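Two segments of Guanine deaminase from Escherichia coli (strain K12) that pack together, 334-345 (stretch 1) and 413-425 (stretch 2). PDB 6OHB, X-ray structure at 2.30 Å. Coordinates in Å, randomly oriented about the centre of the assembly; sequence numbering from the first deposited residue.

Stretch 1 334-345: FNMLQTLNEAYK
Stretch 2, residues 413-425: LFVMMTLGDDRSI

How do the two segments meet? Residues 336-345 form a helix that continues beyond the stretch, and 413-419 close a helix that began earlier; after it the chain turns through Gly420 and Asp421 into a short 3-10 segment, 422-424. The helix axes cross almost at right angles, at -96°, and approach to 7.6 Å. Alpha carbons pair Asn335 with Asp421 at 6.2 Å between their CA atoms, Leu337 with Met417 at 4.9 Å, and Asn341 with Thr418 at 5.4 Å. The contact buries 599 Å², both sides summed, without one direct hydrogen bond across it, so close packing does most of the work.

What does the start of the first helix contribute? Asn335, extended at phi/psi -89/127, is the N-cap. Its t rotamer (chi1 -168°) brings OD1 to Gln338 N at 3.2 Å, a capping bond that satisfies an otherwise free helix amide. Asn335 O accepts from Thr339 OG1 at 2.9 Å, tying down a threonine that faces away from the partner. The same asparagine points toward stretch 2, with ND2 packed 3.3 Å from Asp421 C; that nitrogen finds its hydrogen bond elsewhere in the structure.

Why does Leu337 face a glycine? Its side chain (m, t) covers the end of the second helix: CD1 lies 3.9 Å from Gly420 CA, 3.7 Å from Met416 O, 4.0 Å from Met416 CG and 4.0 Å from Ser424 CB. A beta carbon on Gly420 would stand only 2.6 Å from Leu337 CD1 and would also strike Met416 O, so the bare residue makes room as the chain leaves helical geometry at -84/144. Gln338 starts sideways but reaches nearer with its end (m, t); its CG sits 3.4 Å from Gly420 O. The oxygen of a water lies 3.0 Å from Gln338 OE1 and 2.7 Å from Asp422 OD1 and links the two side chains, forming a polar bridge at this partly exposed margin. Nearby, Asp421 OD2 is held by Arg423 NH2 in a salt bridge of 2.9 Å, bracing the turn.

What fills the middle and far end of the crossing? Met417, in t, t, p, is a knob among Leu337, Leu340, Asn341 and Tyr344, its long unbranched chain filling the hole between them. Leu340 (m, t) places CB 3.7 Å from Met417 CG. Asn341 (t) sets CB 3.5 Å from Met417 O and OD1 3.4 Å from Thr418 CG2, while its amide group is hydrogen-bonded elsewhere. Thr418, in p, points away overall and returns OG1 to Phe414 O at 3.0 Å, so its hydroxyl is satisfied within its own helix. Finally Tyr344 (t, chi2 -87°) packs CB 3.9 Å from Met417 CE and offers one ring face to the edge of Phe414 (t, chi2 77°). Tyr344 CE2 and Phe414 CE1 are 3.6 Å apart, the ring centroids 5.2 Å, and the planes meet at 69°, an edge-to-face pair that closes the buried contact.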

# COMPACT_ATOMS: atom_id res chain seq x y z
N PHE A 334 -3.76 2.97 -9.80
CA PHE A 334 -4.69 2.36 -10.74
C PHE A 334 -4.85 0.86 -10.52
O PHE A 334 -5.68 0.23 -11.18
CB PHE A 334 -4.24 2.55 -12.19
CG PHE A 334 -4.49 3.92 -12.76
CD1 PHE A 334 -3.61 4.96 -12.52
CD2 PHE A 334 -5.59 4.16 -13.56
CE1 PHE A 334 -3.83 6.22 -13.06
CE2 PHE A 334 -5.83 5.41 -14.10
CZ PHE A 334 -4.94 6.44 -13.85
N ASN A 335 -4.06 0.27 -9.62
CA ASN A 335 -3.89 -1.17 -9.55
C ASN A 335 -4.94 -1.80 -8.64
O ASN A 335 -5.08 -1.41 -7.48
CB ASN A 335 -2.49 -1.53 -9.07
CG ASN A 335 -2.17 -3.00 -9.26
OD1 ASN A 335 -2.42 -3.83 -8.38
ND2 ASN A 335 -1.62 -3.34 -10.43
N MET A 336 -5.65 -2.80 -9.18
CA MET A 336 -6.71 -3.47 -8.44
C MET A 336 -6.15 -4.33 -7.31
O MET A 336 -6.78 -4.44 -6.25
CB MET A 336 -7.55 -4.32 -9.40
CG MET A 336 -8.77 -5.01 -8.78
SD MET A 336 -10.02 -3.89 -8.10
CE MET A 336 -10.03 -2.57 -9.31
N LEU A 337 -4.99 -4.96 -7.52
CA LEU A 337 -4.41 -5.78 -6.46
C LEU A 337 -4.13 -4.94 -5.22
O LEU A 337 -4.46 -5.34 -4.09
CB LEU A 337 -3.13 -6.46 -6.95
CG LEU A 337 -3.26 -7.37 -8.19
CD1 LEU A 337 -1.90 -7.86 -8.64
CD2 LEU A 337 -4.19 -8.54 -7.91
N GLN A 338 -3.53 -3.76 -5.40
CA GLN A 338 -3.28 -2.86 -4.28
C GLN A 338 -4.58 -2.35 -3.68
O GLN A 338 -4.67 -2.17 -2.45
CB GLN A 338 -2.39 -1.71 -4.75
CG GLN A 338 -1.05 -2.17 -5.28
CD GLN A 338 -0.13 -1.03 -5.67
OE1 GLN A 338 -0.42 -0.28 -6.59
NE2 GLN A 338 0.99 -0.91 -4.96
N THR A 339 -5.60 -2.11 -4.51
CA THR A 339 -6.91 -1.71 -3.99
C THR A 339 -7.47 -2.77 -3.06
O THR A 339 -8.01 -2.46 -1.99
CB THR A 339 -7.88 -1.43 -5.13
OG1 THR A 339 -7.34 -0.41 -5.99
CG2 THR A 339 -9.22 -0.95 -4.59
N LEU A 340 -7.35 -4.04 -3.45
CA LEU A 340 -7.84 -5.11 -2.59
C LEU A 340 -6.98 -5.25 -1.34
O LEU A 340 -7.49 -5.60 -0.27
CB LEU A 340 -7.88 -6.43 -3.36
CG LEU A 340 -8.84 -6.49 -4.55
CD1 LEU A 340 -8.51 -7.70 -5.42
CD2 LEU A 340 -10.29 -6.53 -4.08
N ASN A 341 -5.68 -4.97 -1.44
CA ASN A 341 -4.85 -4.91 -0.24
C ASN A 341 -5.38 -3.87 0.75
O ASN A 341 -5.48 -4.14 1.96
CB ASN A 341 -3.41 -4.59 -0.64
CG ASN A 341 -2.41 -5.00 0.42
OD1 ASN A 341 -2.54 -6.05 1.04
ND2 ASN A 341 -1.39 -4.17 0.62
N GLU A 342 -5.75 -2.69 0.25
CA GLU A 342 -6.28 -1.66 1.14
C GLU A 342 -7.63 -2.07 1.71
O GLU A 342 -7.92 -1.80 2.89
CB GLU A 342 -6.39 -0.32 0.41
CG GLU A 342 -5.06 0.22 -0.10
CD GLU A 342 -4.10 0.57 1.01
OE1 GLU A 342 -4.53 1.21 1.99
OE2 GLU A 342 -2.90 0.21 0.91
N ALA A 343 -8.47 -2.71 0.89
CA ALA A 343 -9.74 -3.23 1.39
C ALA A 343 -9.51 -4.24 2.50
O ALA A 343 -10.24 -4.25 3.50
CB ALA A 343 -10.53 -3.86 0.25
N TYR A 344 -8.51 -5.10 2.34
CA TYR A 344 -8.18 -6.07 3.38
C TYR A 344 -7.80 -5.38 4.68
O TYR A 344 -8.22 -5.80 5.76
CB TYR A 344 -7.06 -6.99 2.89
CG TYR A 344 -6.68 -8.07 3.87
CD1 TYR A 344 -5.74 -7.83 4.87
CD2 TYR A 344 -7.27 -9.32 3.81
CE1 TYR A 344 -5.39 -8.82 5.79
CE2 TYR A 344 -6.93 -10.32 4.72
CZ TYR A 344 -6.00 -10.06 5.70
OH TYR A 344 -5.66 -11.05 6.60
N LYS A 345 -7.00 -4.30 4.61
CA LYS A 345 -6.66 -3.60 5.85
C LYS A 345 -7.88 -2.93 6.48
O LYS A 345 -8.07 -3.01 7.71
CB LYS A 345 -5.55 -2.57 5.61
CG LYS A 345 -4.21 -3.18 5.24
CD LYS A 345 -3.21 -2.11 4.87
CE LYS A 345 -2.46 -2.46 3.60
NZ LYS A 345 -2.05 -1.23 2.88
N LEU A 413 -3.18 -16.48 -4.12
CA LEU A 413 -3.97 -15.27 -4.37
C LEU A 413 -3.65 -14.18 -3.36
O LEU A 413 -3.58 -13.00 -3.71
CB LEU A 413 -5.46 -15.60 -4.34
CG LEU A 413 -6.06 -16.37 -5.52
CD1 LEU A 413 -7.54 -16.62 -5.29
CD2 LEU A 413 -5.84 -15.60 -6.82
N PHE A 414 -3.44 -14.56 -2.10
CA PHE A 414 -3.10 -13.59 -1.07
C PHE A 414 -1.74 -12.96 -1.33
O PHE A 414 -1.55 -11.75 -1.13
CB PHE A 414 -3.14 -14.26 0.31
CG PHE A 414 -3.06 -13.30 1.46
CD1 PHE A 414 -4.17 -12.56 1.83
CD2 PHE A 414 -1.88 -13.14 2.17
CE1 PHE A 414 -4.11 -11.67 2.89
CE2 PHE A 414 -1.81 -12.25 3.23
CZ PHE A 414 -2.92 -11.52 3.59
N VAL A 415 -0.76 -13.77 -1.76
CA VAL A 415 0.55 -13.24 -2.11
C VAL A 415 0.42 -12.21 -3.22
O VAL A 415 0.97 -11.10 -3.15
CB VAL A 415 1.49 -14.39 -2.53
CG1 VAL A 415 2.73 -13.84 -3.24
CG2 VAL A 415 1.88 -15.24 -1.34
N MET A 416 -0.35 -12.56 -4.26
CA MET A 416 -0.58 -11.63 -5.36
C MET A 416 -1.25 -10.35 -4.87
O MET A 416 -0.92 -9.25 -5.33
CB MET A 416 -1.44 -12.32 -6.41
CG MET A 416 -1.41 -11.71 -7.77
SD MET A 416 -2.04 -12.94 -8.93
CE MET A 416 -3.76 -12.99 -8.41
N MET A 417 -2.19 -10.47 -3.92
CA MET A 417 -2.94 -9.31 -3.46
C MET A 417 -2.07 -8.37 -2.63
O MET A 417 -2.16 -7.15 -2.75
CB MET A 417 -4.14 -9.76 -2.65
CG MET A 417 -5.08 -8.65 -2.24
SD MET A 417 -6.29 -9.25 -1.04
CE MET A 417 -5.25 -9.40 0.41
N THR A 418 -1.22 -8.93 -1.78
CA THR A 418 -0.47 -8.09 -0.85
C THR A 418 0.82 -7.57 -1.45
O THR A 418 1.30 -6.51 -1.02
CB THR A 418 -0.17 -8.85 0.44
OG1 THR A 418 0.58 -10.04 0.14
CG2 THR A 418 -1.47 -9.23 1.15
N LEU A 419 1.40 -8.27 -2.42
CA LEU A 419 2.68 -7.86 -2.99
C LEU A 419 2.58 -7.42 -4.44
O LEU A 419 3.59 -6.97 -5.00
CB LEU A 419 3.69 -9.01 -2.90
CG LEU A 419 4.62 -9.06 -1.69
CD1 LEU A 419 3.87 -8.70 -0.41
CD2 LEU A 419 5.21 -10.45 -1.60
N GLY A 420 1.41 -7.52 -5.06
CA GLY A 420 1.28 -7.29 -6.48
C GLY A 420 1.12 -5.82 -6.81
O GLY A 420 0.47 -5.07 -6.08
N ASP A 421 1.72 -5.41 -7.92
CA ASP A 421 1.53 -4.09 -8.49
C ASP A 421 1.51 -4.25 -10.01
O ASP A 421 1.30 -5.35 -10.53
CB ASP A 421 2.62 -3.12 -7.97
CG ASP A 421 4.03 -3.66 -8.14
OD1 ASP A 421 4.39 -4.10 -9.26
OD2 ASP A 421 4.80 -3.65 -7.16
N ASP A 422 1.76 -3.16 -10.73
CA ASP A 422 1.73 -3.22 -12.19
C ASP A 422 2.76 -4.19 -12.77
O ASP A 422 2.58 -4.66 -13.89
CB ASP A 422 1.89 -1.82 -12.79
CG ASP A 422 3.06 -1.05 -12.19
OD1 ASP A 422 3.02 -0.75 -10.98
OD2 ASP A 422 4.00 -0.73 -12.95
N ARG A 423 3.84 -4.47 -12.04
CA ARG A 423 4.81 -5.46 -12.51
C ARG A 423 4.20 -6.86 -12.61
O ARG A 423 4.74 -7.71 -13.34
CB ARG A 423 6.02 -5.51 -11.58
CG ARG A 423 7.01 -4.37 -11.78
CD ARG A 423 8.07 -4.37 -10.68
NE ARG A 423 7.53 -3.99 -9.38
CZ ARG A 423 8.27 -3.83 -8.28
NH1 ARG A 423 9.58 -4.02 -8.33
NH2 ARG A 423 7.70 -3.48 -7.14
N SER A 424 3.11 -7.13 -11.89
CA SER A 424 2.41 -8.41 -12.00
C SER A 424 1.65 -8.55 -13.31
O SER A 424 1.28 -9.67 -13.68
CB SER A 424 1.42 -8.59 -10.84
OG SER A 424 2.09 -8.82 -9.62
N ILE A 425 1.41 -7.45 -14.02
CA ILE A 425 0.62 -7.45 -15.24
C ILE A 425 1.58 -7.69 -16.41
O ILE A 425 2.35 -6.80 -16.78
CB ILE A 425 -0.16 -6.15 -15.42
CG1 ILE A 425 -0.96 -5.81 -14.16
CG2 ILE A 425 -1.06 -6.22 -16.63
CD1 ILE A 425 -1.98 -6.82 -13.81
O HOH W 1 1.59 -0.22 -8.81